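PDB 4OHF: cytosolic IMP-GMP specific 5'-nucleotidase, which probably hydrolyses purine nucleoside monophosphates such as IMP and GMP to the nucleoside and phosphate, using a magnesium ion. Local coordinates for residues 17-22 against 296-301. Sequence-based numbering, arbitrary orientation.
Sequences IKLIGL and DEILYI
K18 and E297 meet twice, through side chains and through backbone. The lysine chain, extended beyond CG, runs beside the glutamate and brings NZ to 3.2 Å from E297 OE2, a salt bridge that a water also spans; E297 OE1 turns instead to the backbone N of G294. E297 O accepts from both K18 N (2.7 Å) and L19 N, the second bond being the straighter (N-H...O 164° against 142°). Beyond this fork the ladder is regular: L299 N donates to L19 O, G21 N to L299 O at 2.6 Å, and I301 N to G21 O at 2.8 Å. Strand axes 18° apart and this alternation identify a parallel pair, central in the Rossmann-like sheet of the HAD fold, flanked by 204-208 beside 19-22 and by 319-323 beside 298-302. Just past 19-22 and 298-302 lie the magnesium ligands D23, D25 and D303. On one face L19 CD1 packs against I298 CG1, and G21 O meets the Y300 ring obliquely, 3.5 Å from CD2; Y300 OH is hydrogen-bonded to Y306 OH and K247 NZ. On the other, I301 CD1 touches L22 CD2 (3.9 Å) and I20 CG2, while I17 CG2 meets L299 CB at 4.0 Å; helix 434-438 covers L22 and I301 through L434.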
ATOM      1  N   ILE B  17      26.210 -22.999 -14.355  1.00 48.20           N
ATOM      2  CA  ILE B  17      26.247 -21.546 -14.477  1.00 45.15           C
ATOM      3  C   ILE B  17      27.067 -21.176 -15.712  1.00 44.41           C
ATOM      4  O   ILE B  17      28.251 -21.498 -15.804  1.00 41.04           O
ATOM      5  CB  ILE B  17      26.886 -20.892 -13.223  1.00 43.88           C
ATOM      6  CG1 ILE B  17      25.934 -21.012 -12.039  1.00 41.83           C
ATOM      7  CG2 ILE B  17      27.219 -19.425 -13.494  1.00 41.02           C
ATOM      8  CD1 ILE B  17      24.596 -20.338 -12.255  1.00 39.78           C
ATOM      9  N   LYS B  18      26.439 -20.483 -16.653  1.00 43.71           N
ATOM     10  CA  LYS B  18      27.133 -20.121 -17.878  1.00 45.80           C
ATOM     11  C   LYS B  18      27.785 -18.744 -17.852  1.00 45.36           C
ATOM     12  O   LYS B  18      28.887 -18.554 -18.370  1.00 45.14           O
ATOM     13  CB  LYS B  18      26.177 -20.227 -19.071  1.00 47.72           C
ATOM     14  CG  LYS B  18      25.726 -21.640 -19.396  1.00 48.04           C
ATOM     15  CD  LYS B  18      24.757 -21.615 -20.573  1.00 52.46           C
ATOM     16  CE  LYS B  18      24.245 -23.006 -20.943  1.00 53.35           C
ATOM     17  NZ  LYS B  18      23.165 -22.912 -21.986  1.00 56.70           N
ATOM     18  N   LEU B  19      27.103 -17.776 -17.259  1.00 44.85           N
ATOM     19  CA  LEU B  19      27.642 -16.431 -17.177  1.00 42.45           C
ATOM     20  C   LEU B  19      27.730 -15.952 -15.729  1.00 41.96           C
ATOM     21  O   LEU B  19      26.817 -16.172 -14.930  1.00 41.19           O
ATOM     22  CB  LEU B  19      26.775 -15.460 -17.979  1.00 41.64           C
ATOM     23  CG  LEU B  19      26.677 -15.670 -19.490  1.00 42.21           C
ATOM     24  CD1 LEU B  19      25.226 -15.898 -19.890  1.00 41.38           C
ATOM     25  CD2 LEU B  19      27.224 -14.444 -20.206  1.00 41.50           C
ATOM     26  N   ILE B  20      28.849 -15.316 -15.397  1.00 40.14           N
ATOM     27  CA  ILE B  20      29.046 -14.749 -14.075  1.00 40.13           C
ATOM     28  C   ILE B  20      29.151 -13.225 -14.210  1.00 39.86           C
ATOM     29  O   ILE B  20      30.101 -12.705 -14.792  1.00 39.93           O
ATOM     30  CB  ILE B  20      30.320 -15.279 -13.410  1.00 38.09           C
ATOM     31  CG1 ILE B  20      30.140 -16.743 -13.033  1.00 37.15           C
ATOM     32  CG2 ILE B  20      30.606 -14.492 -12.166  1.00 36.32           C
ATOM     33  CD1 ILE B  20      31.395 -17.384 -12.514  1.00 33.31           C
ATOM     34  N   GLY B  21      28.152 -12.526 -13.682  1.00 40.09           N
ATOM     35  CA  GLY B  21      28.138 -11.076 -13.733  1.00 40.52           C
ATOM     36  C   GLY B  21      28.798 -10.510 -12.495  1.00 39.67           C
ATOM     37  O   GLY B  21      28.415 -10.839 -11.370  1.00 37.07           O
ATOM     38  N   LEU B  22      29.796  -9.658 -12.701  1.00 38.67           N
ATOM     39  CA  LEU B  22      30.517  -9.072 -11.580  1.00 38.46           C
ATOM     40  C   LEU B  22      30.306  -7.585 -11.407  1.00 38.27           C
ATOM     41  O   LEU B  22      30.411  -6.815 -12.357  1.00 40.16           O
ATOM     42  CB  LEU B  22      32.026  -9.319 -11.713  1.00 36.37           C
ATOM     43  CG  LEU B  22      32.523 -10.765 -11.802  1.00 38.00           C
ATOM     44  CD1 LEU B  22      34.029 -10.780 -12.106  1.00 34.20           C
ATOM     45  CD2 LEU B  22      32.217 -11.490 -10.501  1.00 33.93           C
ATOM     46  N   ASP B 296      18.593 -18.591 -14.349  1.00 52.20           N
ATOM     47  CA  ASP B 296      19.268 -19.350 -13.306  1.00 50.96           C
ATOM     48  C   ASP B 296      20.629 -19.884 -13.762  1.00 49.53           C
ATOM     49  O   ASP B 296      21.316 -20.584 -13.019  1.00 47.49           O
ATOM     50  CB  ASP B 296      18.362 -20.494 -12.824  1.00 52.71           C
ATOM     51  CG  ASP B 296      18.098 -21.533 -13.905  1.00 55.42           C
ATOM     52  OD1 ASP B 296      17.988 -21.148 -15.086  1.00 57.64           O
ATOM     53  OD2 ASP B 296      17.986 -22.734 -13.575  1.00 55.37           O
ATOM     54  N   GLU B 297      21.012 -19.556 -14.989  1.00 48.36           N
ATOM     55  CA  GLU B 297      22.298 -19.980 -15.518  1.00 48.96           C
ATOM     56  C   GLU B 297      23.300 -18.824 -15.389  1.00 47.22           C
ATOM     57  O   GLU B 297      24.467 -18.936 -15.772  1.00 45.86           O
ATOM     58  CB  GLU B 297      22.154 -20.401 -16.982  1.00 51.46           C
ATOM     59  CG  GLU B 297      21.421 -21.714 -17.176  1.00 55.31           C
ATOM     60  CD  GLU B 297      21.295 -22.099 -18.638  1.00 57.36           C
ATOM     61  OE1 GLU B 297      20.572 -21.398 -19.383  1.00 59.15           O
ATOM     62  OE2 GLU B 297      21.930 -23.097 -19.042  1.00 55.79           O
ATOM     63  N   ILE B 298      22.814 -17.714 -14.843  1.00 45.74           N
ATOM     64  CA  ILE B 298      23.621 -16.517 -14.617  1.00 44.94           C
ATOM     65  C   ILE B 298      23.813 -16.276 -13.113  1.00 43.60           C
ATOM     66  O   ILE B 298      22.861 -16.341 -12.337  1.00 44.09           O
ATOM     67  CB  ILE B 298      22.939 -15.243 -15.204  1.00 44.12           C
ATOM     68  CG1 ILE B 298      22.857 -15.338 -16.723  1.00 42.98           C
ATOM     69  CG2 ILE B 298      23.713 -14.005 -14.810  1.00 41.23           C
ATOM     70  CD1 ILE B 298      22.015 -14.268 -17.340  1.00 44.17           C
ATOM     71  N   LEU B 299      25.051 -16.011 -12.717  1.00 41.41           N
ATOM     72  CA  LEU B 299      25.351 -15.703 -11.332  1.00 39.46           C
ATOM     73  C   LEU B 299      25.884 -14.272 -11.264  1.00 39.28           C
ATOM     74  O   LEU B 299      26.872 -13.933 -11.922  1.00 38.03           O
ATOM     75  CB  LEU B 299      26.409 -16.655 -10.760  1.00 38.29           C
ATOM     76  CG  LEU B 299      26.912 -16.210  -9.377  1.00 36.78           C
ATOM     77  CD1 LEU B 299      25.753 -16.103  -8.394  1.00 35.03           C
ATOM     78  CD2 LEU B 299      27.944 -17.186  -8.887  1.00 36.67           C
ATOM     79  N   TYR B 300      25.211 -13.432 -10.487  1.00 37.76           N
ATOM     80  CA  TYR B 300      25.646 -12.063 -10.301  1.00 36.73           C
ATOM     81  C   TYR B 300      26.239 -11.958  -8.895  1.00 36.43           C
ATOM     82  O   TYR B 300      25.647 -12.440  -7.926  1.00 36.98           O
ATOM     83  CB  TYR B 300      24.474 -11.094 -10.450  1.00 37.55           C
ATOM     84  CG  TYR B 300      24.766  -9.716  -9.890  1.00 38.35           C
ATOM     85  CD1 TYR B 300      24.202  -9.296  -8.687  1.00 39.47           C
ATOM     86  CD2 TYR B 300      25.649  -8.857 -10.534  1.00 38.13           C
ATOM     87  CE1 TYR B 300      24.518  -8.050  -8.137  1.00 39.49           C
ATOM     88  CE2 TYR B 300      25.975  -7.617  -9.997  1.00 39.13           C
ATOM     89  CZ  TYR B 300      25.411  -7.213  -8.797  1.00 39.92           C
ATOM     90  OH  TYR B 300      25.762  -5.989  -8.258  1.00 37.78           O
ATOM     91  N   ILE B 301      27.412 -11.346  -8.792  1.00 34.15           N
ATOM     92  CA  ILE B 301      28.062 -11.183  -7.504  1.00 34.08           C
ATOM     93  C   ILE B 301      28.238  -9.715  -7.176  1.00 35.05           C
ATOM     94  O   ILE B 301      28.873  -8.978  -7.943  1.00 35.98           O
ATOM     95  CB  ILE B 301      29.449 -11.847  -7.475  1.00 33.80           C
ATOM     96  CG1 ILE B 301      29.330 -13.303  -7.928  1.00 32.22           C
ATOM     97  CG2 ILE B 301      30.019 -11.777  -6.057  1.00 30.77           C
ATOM     98  CD1 ILE B 301      30.638 -14.030  -8.049  1.00 30.99           C
TER
HETATM   99  O   HOH W   1      21.582 -24.826 -21.633  1.00 57.80           O